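PDB 5EYB: DNA-binding protein reb1 from Schizosaccharomyces pombe, which binds specific DNA sites in the ribosomal RNA enhancer and promoter and upstream of many genes, and has a role in terminating RNA polymerase I transcription. Local coordinates for residues A[233-238]-A[323-328]; A[249-254]-A[270-275]; A[287-292]-A[308-313]. All blocks are in the same frame, centred on the assembly; numbering follows the deposited sequence.

Contact 1 of 3, residues A[233-238]-A[323-328]; sequences QLLQIV and MLFQFI
Leu235 reaches from helix 228-238 to Phe325 and Ile328, nearly one turn apart on helix 320-333, and its two methyl groups carry the whole contact. Its CB leaves the backbone toward the other helix but touches nothing across the gap, and CG likewise serves only as the fork. With CG anti to the carbonyl carbon (chi1 -63°), the fork extends toward helix 320-333; the CA atoms of Leu235 and Phe325 are 9.0 Å apart. CD1 is the busier of the two methyls. It sits 3.7 Å from Ile328 CG2 and 4.1 Å from both Ile328 CB and Ile328 CG1, against the branched base of that side chain, and it also comes within 4.2 Å of Phe325 CD1. CD2 turns to the aromatic ring, where it lies 4.1 Å from Phe325 CE1 at the ring edge, near the ring plane. Helix 228-238 is the first of the three helices of the second Myb-type repeat, and this leucine faces outward from that bundle: the preceding residue, Leu234, packs inward on Trp226, Cys268 and Leu275. A small apolar patch thus forms part of the junction between the Myb unit and the C-terminal helices, with no hydrogen bond between the segments and only 124 Å² buried. Phe325 has CG anti to its own backbone N (chi1 -179°), which brings the CD1-CE1 side of the ring closer to Leu235 than the direction of its CB would suggest. Leu275 of helix 265-275 touches both Leu235 and Phe325.

Contact 2 of 3, residues A[249-254]-A[270-275]; sequences SDINWT and YKFQQL. With nucleotides of chain C; nucleotides of chain B.
Trp253 and Phe272 meet obliquely, their six-membered rings 5.4 Å apart at the centroids and their planes at 54°. On one face of the indole, Ile251 CG2 lies over the centre; at the edge, Trp253 CH2 is 3.5 Å from Phe272 CD2, close to the indole plane. A third flat group, the Tyr270 ring, has Gln274 OE1 over one face, offset toward the rim, and an in-plane phosphate oxygen, OP2 of DA10 of chain C, at its edge. These residues belong to the second Myb-type repeat, in which helices 253-260 and 265-275 form the predicted helix-turn-helix motif, here seen bound to DNA. The same CH2 corner of Trp253 also reaches the root of the phenylalanine, 3.5 Å from Phe272 CB. Ile251 and Phe272 extend toward each other from opposite directions, Ile251 CD1 ending 4.2 Å from Phe272 CE2, and Val238 of helix 228-238 also packs on Phe272. Tyr270 has CG anti to its backbone N (chi1 -176°), and its CB is directed away from 249-254: its OH donates a hydrogen bond to OP2 of DA10 of chain C, modelled at 2.5 Å, a doubtful length at this resolution, and the residue packs on a thymine base. A phenylalanine in place of Tyr270 would probably leave OP2 of DA10 of chain C without this hydroxyl donor. The other strand is approached by Asn252, the N-cap of helix 253-260: its OD1 accepts from Leu255 N, while ND2 lies 3.0 Å from OP2 of DG13 of chain B.

Contact 3 of 3, residues A[287-292]-A[308-313]; sequences NVWLLE and ENIVKE
Trp289 holds Glu313 through its indole N-H, with NE1 donating to OE2 at 3.2 Å and an N-H...O angle of 146°. The bond is bent: the oxygen is tilted a little from the indole plane, and the N-H arrives from above the carboxylate plane, the two flat groups being turned steeply against each other. The rest of the glutamate lies along the same edge of the indole. Glu313 CG is 3.6 Å from Trp289 CZ2, and Glu313 CB lies in the ring plane, 3.8 Å from that carbon. Farther round the edge, Trp289 CH2 approaches the backbone O of Ile310 at 3.8 Å. Beneath this polar and exposed end lies a buried apolar one: Ile310 CG2 meets both Trp289 CH2, at 4.2 Å, and Leu290 CD1, at 4.3 Å. CG of Trp289 anti to its backbone N (chi1 176°) swings the indole across to helix 307-314, although its CB does not aim there. Glu313 has the same kind of first torsion and runs extended beyond CG, which carries its carboxylate out to the N-H. In the second shell, Met323 of helix 320-333 packs on Trp289, Leu290 and Ile310 together, and Trp318 from the adjoining loop also touches the indole. Trp307 touches Leu290 as well. The two short segments run nearly antiparallel, at 150°, with their axes 11.3 Å apart at closest approach, a spacing bridged mainly by the large tryptophan. Helices 284-299 and 307-314 thus pack as successive members of an all-helical C-terminal region, helix 320-333 lying against both, while helix 342-356 covers Val288 and Leu291 of helix 284-299.

After the N-terminal helices and the first Myb-type repeat, residues 233-238 open contact 1. Contact 2 then closes a short loop inside the second Myb-type repeat, joining 249-254 to 270-275. Contact 3 follows in series, closing 287-292 on 308-313 in the C-terminal helices. Residues 323-328 finally complete contact 1, so its long loop encloses both others and none cross. Contacts 2 and 3 do not touch, their nearest atoms being about 11 Å apart; helix 320-333 lies between them; its Asp321 pairs with Lys271 of contact 2, and Gln326 probably hydrogen-bonds to Asn287 of contact 3. The DNA-binding repeat is thus tied to the C-terminal helical region.

Contact 1 of 3, residues A[233-238]-A[323-328]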
loop_
_atom_site.group_PDB
_atom_site.type_symbol
_atom_site.label_atom_id
_atom_site.label_comp_id
_atom_site.label_asym_id
_atom_site.label_seq_id
_atom_site.Cartn_x
_atom_site.Cartn_y
_atom_site.Cartn_z
ATOM N N GLN A 233 -19.565 10.739 5.608
ATOM C CA GLN A 233 -19.965 9.431 6.113
ATOM C C GLN A 233 -18.774 8.714 6.742
ATOM O O GLN A 233 -18.908 8.056 7.775
ATOM C CB GLN A 233 -20.569 8.581 4.992
ATOM N N LEU A 234 -17.611 8.858 6.113
ATOM C CA LEU A 234 -16.376 8.261 6.606
ATOM C C LEU A 234 -16.011 8.786 7.985
ATOM O O LEU A 234 -15.480 8.058 8.820
ATOM C CB LEU A 234 -15.225 8.530 5.636
ATOM C CG LEU A 234 -13.861 8.002 6.083
ATOM C CD1 LEU A 234 -13.835 6.486 6.031
ATOM C CD2 LEU A 234 -12.752 8.593 5.237
ATOM N N LEU A 235 -16.282 10.064 8.218
ATOM C CA LEU A 235 -15.986 10.665 9.511
ATOM C C LEU A 235 -16.978 10.212 10.574
ATOM O O LEU A 235 -16.649 10.153 11.758
ATOM C CB LEU A 235 -15.992 12.185 9.400
ATOM C CG LEU A 235 -14.917 12.737 8.468
ATOM C CD1 LEU A 235 -15.070 14.236 8.285
ATOM C CD2 LEU A 235 -13.550 12.392 9.026
ATOM N N GLN A 236 -18.196 9.897 10.147
ATOM C CA GLN A 236 -19.233 9.478 11.077
ATOM C C GLN A 236 -18.974 8.065 11.593
ATOM O O GLN A 236 -19.288 7.757 12.743
ATOM C CB GLN A 236 -20.614 9.560 10.416
ATOM N N ILE A 237 -18.394 7.213 10.750
ATOM C CA ILE A 237 -18.192 5.813 11.115
ATOM C C ILE A 237 -16.946 5.601 11.968
ATOM O O ILE A 237 -16.878 4.646 12.739
ATOM C CB ILE A 237 -18.112 4.908 9.866
ATOM C CG1 ILE A 237 -17.175 5.499 8.820
ATOM C CG2 ILE A 237 -19.481 4.733 9.253
ATOM C CD1 ILE A 237 -15.776 4.985 8.903
ATOM N N VAL A 238 -15.960 6.484 11.834
ATOM C CA VAL A 238 -14.763 6.399 12.666
ATOM C C VAL A 238 -15.079 6.910 14.067
ATOM O O VAL A 238 -14.416 6.544 15.037
ATOM C CB VAL A 238 -13.584 7.189 12.066
ATOM C CG1 VAL A 238 -13.128 6.542 10.774
ATOM C CG2 VAL A 238 -13.971 8.640 11.830
ATOM N N MET A 323 -8.765 21.144 4.152
ATOM C CA MET A 323 -9.772 22.192 4.080
ATOM C C MET A 323 -11.163 21.577 4.110
ATOM O O MET A 323 -12.071 22.111 4.747
ATOM C CB MET A 323 -9.589 23.039 2.821
ATOM C CG MET A 323 -8.145 23.403 2.537
ATOM S SD MET A 323 -7.970 24.743 1.352
ATOM C CE MET A 323 -8.536 26.105 2.354
ATOM N N LEU A 324 -11.321 20.449 3.419
ATOM C CA LEU A 324 -12.581 19.713 3.431
ATOM C C LEU A 324 -12.909 19.254 4.842
ATOM O O LEU A 324 -14.051 19.345 5.283
ATOM C CB LEU A 324 -12.528 18.507 2.492
ATOM C CG LEU A 324 -13.006 18.704 1.053
ATOM C CD1 LEU A 324 -12.125 19.694 0.329
ATOM C CD2 LEU A 324 -13.020 17.381 0.317
ATOM N N PHE A 325 -11.896 18.762 5.542
ATOM C CA PHE A 325 -12.056 18.337 6.923
ATOM C C PHE A 325 -12.547 19.490 7.787
ATOM O O PHE A 325 -13.444 19.320 8.612
ATOM C CB PHE A 325 -10.739 17.790 7.469
ATOM C CG PHE A 325 -10.825 17.309 8.887
ATOM C CD1 PHE A 325 -11.477 16.126 9.195
ATOM C CD2 PHE A 325 -10.251 18.039 9.914
ATOM C CE1 PHE A 325 -11.557 15.678 10.504
ATOM C CE2 PHE A 325 -10.326 17.598 11.225
ATOM C CZ PHE A 325 -10.980 16.416 11.520
ATOM N N GLN A 326 -11.961 20.665 7.580
ATOM C CA GLN A 326 -12.326 21.845 8.353
ATOM C C GLN A 326 -13.742 22.309 8.034
ATOM O O GLN A 326 -14.479 22.744 8.919
ATOM C CB GLN A 326 -11.332 22.979 8.099
ATOM C CG GLN A 326 -11.641 24.255 8.871
ATOM C CD GLN A 326 -11.518 24.081 10.375
ATOM O OE1 GLN A 326 -10.940 23.107 10.857
ATOM N NE2 GLN A 326 -12.061 25.032 11.125
ATOM N N PHE A 327 -14.116 22.211 6.763
ATOM C CA PHE A 327 -15.452 22.596 6.332
ATOM C C PHE A 327 -16.515 21.684 6.947
ATOM O O PHE A 327 -17.589 22.150 7.328
ATOM C CB PHE A 327 -15.546 22.574 4.805
ATOM C CG PHE A 327 -16.878 23.021 4.270
ATOM C CD1 PHE A 327 -17.478 24.177 4.741
ATOM C CD2 PHE A 327 -17.519 22.294 3.283
ATOM C CE1 PHE A 327 -18.698 24.593 4.246
ATOM C CE2 PHE A 327 -18.737 22.705 2.786
ATOM C CZ PHE A 327 -19.328 23.857 3.268
ATOM N N ILE A 328 -16.209 20.391 7.045
ATOM C CA ILE A 328 -17.123 19.426 7.651
ATOM C C ILE A 328 -17.422 19.802 9.100
ATOM O O ILE A 328 -18.581 19.832 9.519
ATOM C CB ILE A 328 -16.555 17.989 7.612
ATOM C CG1 ILE A 328 -16.319 17.533 6.172
ATOM C CG2 ILE A 328 -17.499 17.021 8.309
ATOM C CD1 ILE A 328 -17.570 17.464 5.362
#

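Contact 2 of 3, residues A[249-254]-A[270-275]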
loop_
_atom_site.group_PDB
_atom_site.type_symbol
_atom_site.label_atom_id
_atom_site.label_comp_id
_atom_site.label_asym_id
_atom_site.label_seq_id
_atom_site.Cartn_x
_atom_site.Cartn_y
_atom_site.Cartn_z
ATOM N N SER A 249 -4.161 0.024 17.118
ATOM C CA SER A 249 -5.465 -0.585 16.880
ATOM C C SER A 249 -6.546 0.478 16.716
ATOM O O SER A 249 -6.524 1.260 15.762
ATOM C CB SER A 249 -5.828 -1.535 18.023
ATOM N N ASP A 250 -7.503 0.479 17.642
ATOM C CA ASP A 250 -8.563 1.488 17.716
ATOM C C ASP A 250 -9.480 1.552 16.486
ATOM O O ASP A 250 -10.691 1.722 16.629
ATOM C CB ASP A 250 -7.955 2.871 17.970
ATOM N N ILE A 251 -8.917 1.425 15.287
ATOM C CA ILE A 251 -9.705 1.551 14.061
ATOM C C ILE A 251 -9.600 0.325 13.153
ATOM O O ILE A 251 -8.525 0.011 12.642
ATOM C CB ILE A 251 -9.282 2.793 13.249
ATOM C CG1 ILE A 251 -9.245 4.035 14.142
ATOM C CG2 ILE A 251 -10.223 3.004 12.070
ATOM C CD1 ILE A 251 -8.723 5.277 13.446
ATOM N N ASN A 252 -10.724 -0.359 12.951
ATOM C CA ASN A 252 -10.781 -1.510 12.054
ATOM C C ASN A 252 -11.195 -1.083 10.652
ATOM O O ASN A 252 -12.383 -0.929 10.369
ATOM C CB ASN A 252 -11.752 -2.567 12.588
ATOM C CG ASN A 252 -11.758 -3.841 11.751
ATOM O OD1 ASN A 252 -12.317 -3.876 10.654
ATOM N ND2 ASN A 252 -11.145 -4.895 12.273
ATOM N N TRP A 253 -10.214 -0.903 9.773
ATOM C CA TRP A 253 -10.480 -0.367 8.443
ATOM C C TRP A 253 -11.285 -1.322 7.567
ATOM O O TRP A 253 -11.916 -0.897 6.600
ATOM C CB TRP A 253 -9.171 0.006 7.750
ATOM C CG TRP A 253 -8.468 1.129 8.436
ATOM C CD1 TRP A 253 -7.251 1.082 9.047
ATOM C CD2 TRP A 253 -8.954 2.464 8.605
ATOM N NE1 TRP A 253 -6.942 2.312 9.577
ATOM C CE2 TRP A 253 -7.972 3.178 9.320
ATOM C CE3 TRP A 253 -10.123 3.129 8.216
ATOM C CZ2 TRP A 253 -8.123 4.521 9.656
ATOM C CZ3 TRP A 253 -10.270 4.461 8.549
ATOM C CH2 TRP A 253 -9.276 5.143 9.264
ATOM N N THR A 254 -11.271 -2.606 7.904
ATOM C CA THR A 254 -12.073 -3.575 7.167
ATOM C C THR A 254 -13.553 -3.369 7.475
ATOM O O THR A 254 -14.395 -3.404 6.578
ATOM C CB THR A 254 -11.670 -5.024 7.494
ATOM O OG1 THR A 254 -10.301 -5.235 7.130
ATOM C CG2 THR A 254 -12.539 -5.999 6.724
ATOM N N TYR A 270 -6.500 5.579 3.806
ATOM C CA TYR A 270 -5.734 6.655 3.192
ATOM C C TYR A 270 -6.462 7.991 3.285
ATOM O O TYR A 270 -5.882 8.988 3.713
ATOM C CB TYR A 270 -5.423 6.334 1.731
ATOM C CG TYR A 270 -4.557 7.382 1.071
ATOM C CD1 TYR A 270 -3.176 7.373 1.235
ATOM C CD2 TYR A 270 -5.118 8.388 0.297
ATOM C CE1 TYR A 270 -2.378 8.333 0.640
ATOM C CE2 TYR A 270 -4.328 9.355 -0.304
ATOM C CZ TYR A 270 -2.959 9.323 -0.128
ATOM O OH TYR A 270 -2.169 10.283 -0.724
ATOM N N LYS A 271 -7.729 8.005 2.880
ATOM C CA LYS A 271 -8.529 9.228 2.891
ATOM C C LYS A 271 -8.629 9.831 4.286
ATOM O O LYS A 271 -8.523 11.047 4.457
ATOM C CB LYS A 271 -9.931 8.957 2.345
ATOM C CG LYS A 271 -10.919 10.089 2.587
ATOM C CD LYS A 271 -10.530 11.359 1.852
ATOM C CE LYS A 271 -10.649 11.170 0.359
ATOM N NZ LYS A 271 -10.538 12.456 -0.374
ATOM N N PHE A 272 -8.828 8.974 5.281
ATOM C CA PHE A 272 -8.936 9.425 6.659
ATOM C C PHE A 272 -7.644 10.082 7.132
ATOM O O PHE A 272 -7.672 11.054 7.885
ATOM C CB PHE A 272 -9.296 8.260 7.578
ATOM C CG PHE A 272 -9.350 8.633 9.028
ATOM C CD1 PHE A 272 -10.490 9.197 9.568
ATOM C CD2 PHE A 272 -8.256 8.425 9.850
ATOM C CE1 PHE A 272 -10.541 9.544 10.902
ATOM C CE2 PHE A 272 -8.303 8.771 11.184
ATOM C CZ PHE A 272 -9.446 9.331 11.710
ATOM N N GLN A 273 -6.514 9.542 6.690
ATOM C CA GLN A 273 -5.213 10.088 7.057
ATOM C C GLN A 273 -5.013 11.481 6.471
ATOM O O GLN A 273 -4.473 12.371 7.129
ATOM C CB GLN A 273 -4.093 9.156 6.597
ATOM C CG GLN A 273 -3.967 7.894 7.433
ATOM C CD GLN A 273 -2.955 6.917 6.870
ATOM O OE1 GLN A 273 -2.649 6.942 5.677
ATOM N NE2 GLN A 273 -2.426 6.052 7.727
ATOM N N GLN A 274 -5.458 11.666 5.234
ATOM C CA GLN A 274 -5.314 12.948 4.563
ATOM C C GLN A 274 -6.244 13.999 5.165
ATOM O O GLN A 274 -5.865 15.162 5.304
ATOM C CB GLN A 274 -5.581 12.800 3.065
ATOM C CG GLN A 274 -4.804 11.675 2.402
ATOM C CD GLN A 274 -3.315 11.727 2.704
ATOM O OE1 GLN A 274 -2.705 10.715 3.050
ATOM N NE2 GLN A 274 -2.724 12.907 2.565
ATOM N N LEU A 275 -7.457 13.589 5.519
ATOM C CA LEU A 275 -8.417 14.499 6.138
ATOM C C LEU A 275 -7.945 14.949 7.518
ATOM O O LEU A 275 -8.150 16.095 7.912
ATOM C CB LEU A 275 -9.793 13.836 6.260
ATOM C CG LEU A 275 -10.618 13.559 5.001
ATOM C CD1 LEU A 275 -11.748 12.591 5.326
ATOM C CD2 LEU A 275 -11.172 14.847 4.410
ATOM P P DA C 10 -4.098 12.339 -3.081
ATOM O OP1 DA C 10 -5.118 13.406 -3.156
ATOM O OP2 DA C 10 -3.292 12.176 -1.852
ATOM O "O5'" DA C 10 -4.806 10.946 -3.404
ATOM C "C5'" DA C 10 -5.494 10.778 -4.636
ATOM C "C4'" DA C 10 -5.427 9.335 -5.101
ATOM O "O4'" DA C 10 -4.052 8.975 -5.372
ATOM C "C3'" DA C 10 -5.955 8.307 -4.095
ATOM O "O3'" DA C 10 -7.017 7.563 -4.680
ATOM C "C2'" DA C 10 -4.741 7.422 -3.778
ATOM C "C1'" DA C 10 -3.839 7.645 -4.978
ATOM N N9 DA C 10 -2.423 7.474 -4.668
ATOM C C8 DA C 10 -1.705 8.135 -3.711
ATOM N N7 DA C 10 -0.445 7.778 -3.653
ATOM C C5 DA C 10 -0.327 6.813 -4.639
ATOM C C6 DA C 10 0.762 6.038 -5.084
ATOM N N6 DA C 10 1.990 6.128 -4.562
ATOM N N1 DA C 10 0.538 5.167 -6.089
ATOM C C2 DA C 10 -0.691 5.080 -6.608
ATOM N N3 DA C 10 -1.789 5.755 -6.275
ATOM C C4 DA C 10 -1.537 6.612 -5.274
ATOM P P DG B 13 -7.203 -4.535 12.830
ATOM O OP1 DG B 13 -7.015 -3.887 14.145
ATOM O OP2 DG B 13 -8.274 -4.071 11.922
ATOM O "O5'" DG B 13 -5.828 -4.493 12.013
ATOM C "C5'" DG B 13 -4.684 -5.156 12.528
ATOM C "C4'" DG B 13 -3.511 -5.035 11.575
ATOM O "O4'" DG B 13 -3.649 -5.993 10.512
ATOM C "C3'" DG B 13 -3.366 -3.673 10.893
ATOM O "O3'" DG B 13 -2.247 -2.996 11.430
ATOM C "C2'" DG B 13 -3.165 -4.003 9.401
ATOM C "C1'" DG B 13 -2.948 -5.513 9.403
ATOM N N9 DG B 13 -3.463 -6.177 8.210
ATOM C C8 DG B 13 -4.782 -6.412 7.901
ATOM N N7 DG B 13 -4.947 -7.027 6.764
ATOM C C5 DG B 13 -3.654 -7.214 6.288
ATOM C C6 DG B 13 -3.203 -7.827 5.096
ATOM O O6 DG B 13 -3.875 -8.342 4.194
ATOM N N1 DG B 13 -1.817 -7.806 4.998
ATOM C C2 DG B 13 -0.971 -7.264 5.933
ATOM N N2 DG B 13 0.335 -7.342 5.659
ATOM N N3 DG B 13 -1.378 -6.685 7.056
ATOM C C4 DG B 13 -2.730 -6.697 7.166
ATOM P P DG B 12 -11.910 -9.078 11.530
ATOM O OP1 DG B 12 -12.765 -8.560 12.621
ATOM O OP2 DG B 12 -12.282 -8.844 10.119
ATOM O "O5'" DG B 12 -10.419 -8.531 11.702
ATOM C "C5'" DG B 12 -9.664 -8.889 12.848
ATOM C "C4'" DG B 12 -8.255 -8.340 12.757
ATOM O "O4'" DG B 12 -7.459 -9.178 11.889
ATOM C "C3'" DG B 12 -8.144 -6.914 12.201
ATOM O "O3'" DG B 12 -7.426 -6.096 13.123
ATOM C "C2'" DG B 12 -7.380 -7.088 10.881
ATOM C "C1'" DG B 12 -6.596 -8.362 11.141
ATOM N N9 DG B 12 -6.220 -9.081 9.931
ATOM C C8 DG B 12 -7.067 -9.646 9.009
ATOM N N7 DG B 12 -6.446 -10.235 8.027
ATOM C C5 DG B 12 -5.100 -10.055 8.321
ATOM C C6 DG B 12 -3.952 -10.477 7.615
ATOM O O6 DG B 12 -3.894 -11.114 6.557
ATOM N N1 DG B 12 -2.781 -10.088 8.257
ATOM C C2 DG B 12 -2.727 -9.380 9.431
ATOM N N2 DG B 12 -1.504 -9.099 9.894
ATOM N N3 DG B 12 -3.795 -8.977 10.104
ATOM C C4 DG B 12 -4.945 -9.350 9.491
#

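Contact 3 of 3, residues A[287-292]-A[308-313]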
loop_
_atom_site.group_PDB
_atom_site.type_symbol
_atom_site.label_atom_id
_atom_site.label_comp_id
_atom_site.label_asym_id
_atom_site.label_seq_id
_atom_site.Cartn_x
_atom_site.Cartn_y
_atom_site.Cartn_z
ATOM N N ASN A 287 -11.168 30.806 9.427
ATOM C CA ASN A 287 -12.479 30.238 9.128
ATOM C C ASN A 287 -13.282 31.125 8.185
ATOM O O ASN A 287 -13.971 30.629 7.295
ATOM C CB ASN A 287 -13.269 30.000 10.416
ATOM C CG ASN A 287 -12.801 28.771 11.167
ATOM O OD1 ASN A 287 -12.318 27.811 10.568
ATOM N ND2 ASN A 287 -12.948 28.792 12.486
ATOM N N VAL A 288 -13.189 32.436 8.391
ATOM C CA VAL A 288 -13.875 33.402 7.538
ATOM C C VAL A 288 -13.419 33.283 6.090
ATOM O O VAL A 288 -14.241 33.171 5.179
ATOM C CB VAL A 288 -13.639 34.847 8.012
ATOM C CG1 VAL A 288 -14.196 35.832 6.998
ATOM C CG2 VAL A 288 -14.264 35.069 9.376
ATOM N N TRP A 289 -12.106 33.305 5.888
ATOM C CA TRP A 289 -11.529 33.215 4.552
ATOM C C TRP A 289 -11.997 31.958 3.829
ATOM O O TRP A 289 -12.342 32.002 2.648
ATOM C CB TRP A 289 -10.000 33.238 4.622
ATOM C CG TRP A 289 -9.345 33.049 3.286
ATOM C CD1 TRP A 289 -9.012 34.023 2.390
ATOM C CD2 TRP A 289 -8.950 31.808 2.693
ATOM N NE1 TRP A 289 -8.432 33.464 1.277
ATOM C CE2 TRP A 289 -8.383 32.104 1.439
ATOM C CE3 TRP A 289 -9.022 30.473 3.102
ATOM C CZ2 TRP A 289 -7.889 31.116 0.590
ATOM C CZ3 TRP A 289 -8.531 29.494 2.261
ATOM C CH2 TRP A 289 -7.973 29.818 1.019
ATOM N N LEU A 290 -12.012 30.841 4.550
ATOM C CA LEU A 290 -12.438 29.571 3.978
ATOM C C LEU A 290 -13.906 29.612 3.578
ATOM O O LEU A 290 -14.263 29.231 2.466
ATOM C CB LEU A 290 -12.194 28.429 4.962
ATOM C CG LEU A 290 -12.620 27.038 4.491
ATOM C CD1 LEU A 290 -11.973 26.700 3.158
ATOM C CD2 LEU A 290 -12.278 25.986 5.535
ATOM N N LEU A 291 -14.755 30.081 4.486
ATOM C CA LEU A 291 -16.185 30.155 4.213
ATOM C C LEU A 291 -16.495 31.172 3.117
ATOM O O LEU A 291 -17.456 31.010 2.366
ATOM C CB LEU A 291 -16.959 30.501 5.487
ATOM C CG LEU A 291 -16.938 29.449 6.596
ATOM C CD1 LEU A 291 -17.781 29.902 7.777
ATOM C CD2 LEU A 291 -17.416 28.102 6.070
ATOM N N GLU A 292 -15.679 32.215 3.025
ATOM C CA GLU A 292 -15.860 33.219 1.983
ATOM C C GLU A 292 -15.435 32.684 0.624
ATOM O O GLU A 292 -16.085 32.948 -0.387
ATOM C CB GLU A 292 -15.080 34.492 2.312
ATOM C CG GLU A 292 -15.776 35.388 3.318
ATOM C CD GLU A 292 -14.968 36.618 3.660
ATOM O OE1 GLU A 292 -13.722 36.530 3.651
ATOM O OE2 GLU A 292 -15.579 37.673 3.935
ATOM N N GLU A 308 -10.445 23.547 -6.707
ATOM C CA GLU A 308 -9.212 23.795 -7.449
ATOM C C GLU A 308 -8.660 25.192 -7.172
ATOM O O GLU A 308 -7.456 25.365 -6.985
ATOM C CB GLU A 308 -9.444 23.609 -8.949
ATOM N N ASN A 309 -9.548 26.181 -7.133
ATOM C CA ASN A 309 -9.146 27.564 -6.897
ATOM C C ASN A 309 -8.860 27.848 -5.427
ATOM O O ASN A 309 -8.027 28.693 -5.099
ATOM C CB ASN A 309 -10.222 28.525 -7.407
ATOM C CG ASN A 309 -10.507 28.350 -8.883
ATOM O OD1 ASN A 309 -11.349 27.540 -9.272
ATOM N ND2 ASN A 309 -9.805 29.107 -9.718
ATOM N N ILE A 310 -9.558 27.140 -4.544
ATOM C CA ILE A 310 -9.395 27.337 -3.109
ATOM C C ILE A 310 -8.031 26.836 -2.647
ATOM O O ILE A 310 -7.337 27.509 -1.885
ATOM C CB ILE A 310 -10.494 26.615 -2.306
ATOM C CG1 ILE A 310 -11.862 26.804 -2.967
ATOM C CG2 ILE A 310 -10.509 27.103 -0.866
ATOM C CD1 ILE A 310 -12.333 28.236 -3.006
ATOM N N VAL A 311 -7.659 25.648 -3.115
ATOM C CA VAL A 311 -6.371 25.050 -2.780
ATOM C C VAL A 311 -5.220 25.941 -3.230
ATOM O O VAL A 311 -4.262 26.159 -2.487
ATOM C CB VAL A 311 -6.210 23.656 -3.424
ATOM C CG1 VAL A 311 -4.792 23.134 -3.236
ATOM C CG2 VAL A 311 -7.225 22.682 -2.846
ATOM N N LYS A 312 -5.330 26.457 -4.450
ATOM C CA LYS A 312 -4.296 27.305 -5.030
ATOM C C LYS A 312 -4.081 28.571 -4.208
ATOM O O LYS A 312 -2.948 28.994 -3.990
ATOM C CB LYS A 312 -4.655 27.672 -6.471
ATOM N N GLU A 313 -5.175 29.169 -3.748
ATOM C CA GLU A 313 -5.094 30.405 -2.980
ATOM C C GLU A 313 -4.527 30.151 -1.585
ATOM O O GLU A 313 -3.949 31.045 -0.969
ATOM C CB GLU A 313 -6.469 31.063 -2.889
ATOM C CG GLU A 313 -6.440 32.488 -2.373
ATOM C CD GLU A 313 -7.759 33.198 -2.582
ATOM O OE1 GLU A 313 -8.483 32.832 -3.531
ATOM O OE2 GLU A 313 -8.076 34.118 -1.797
#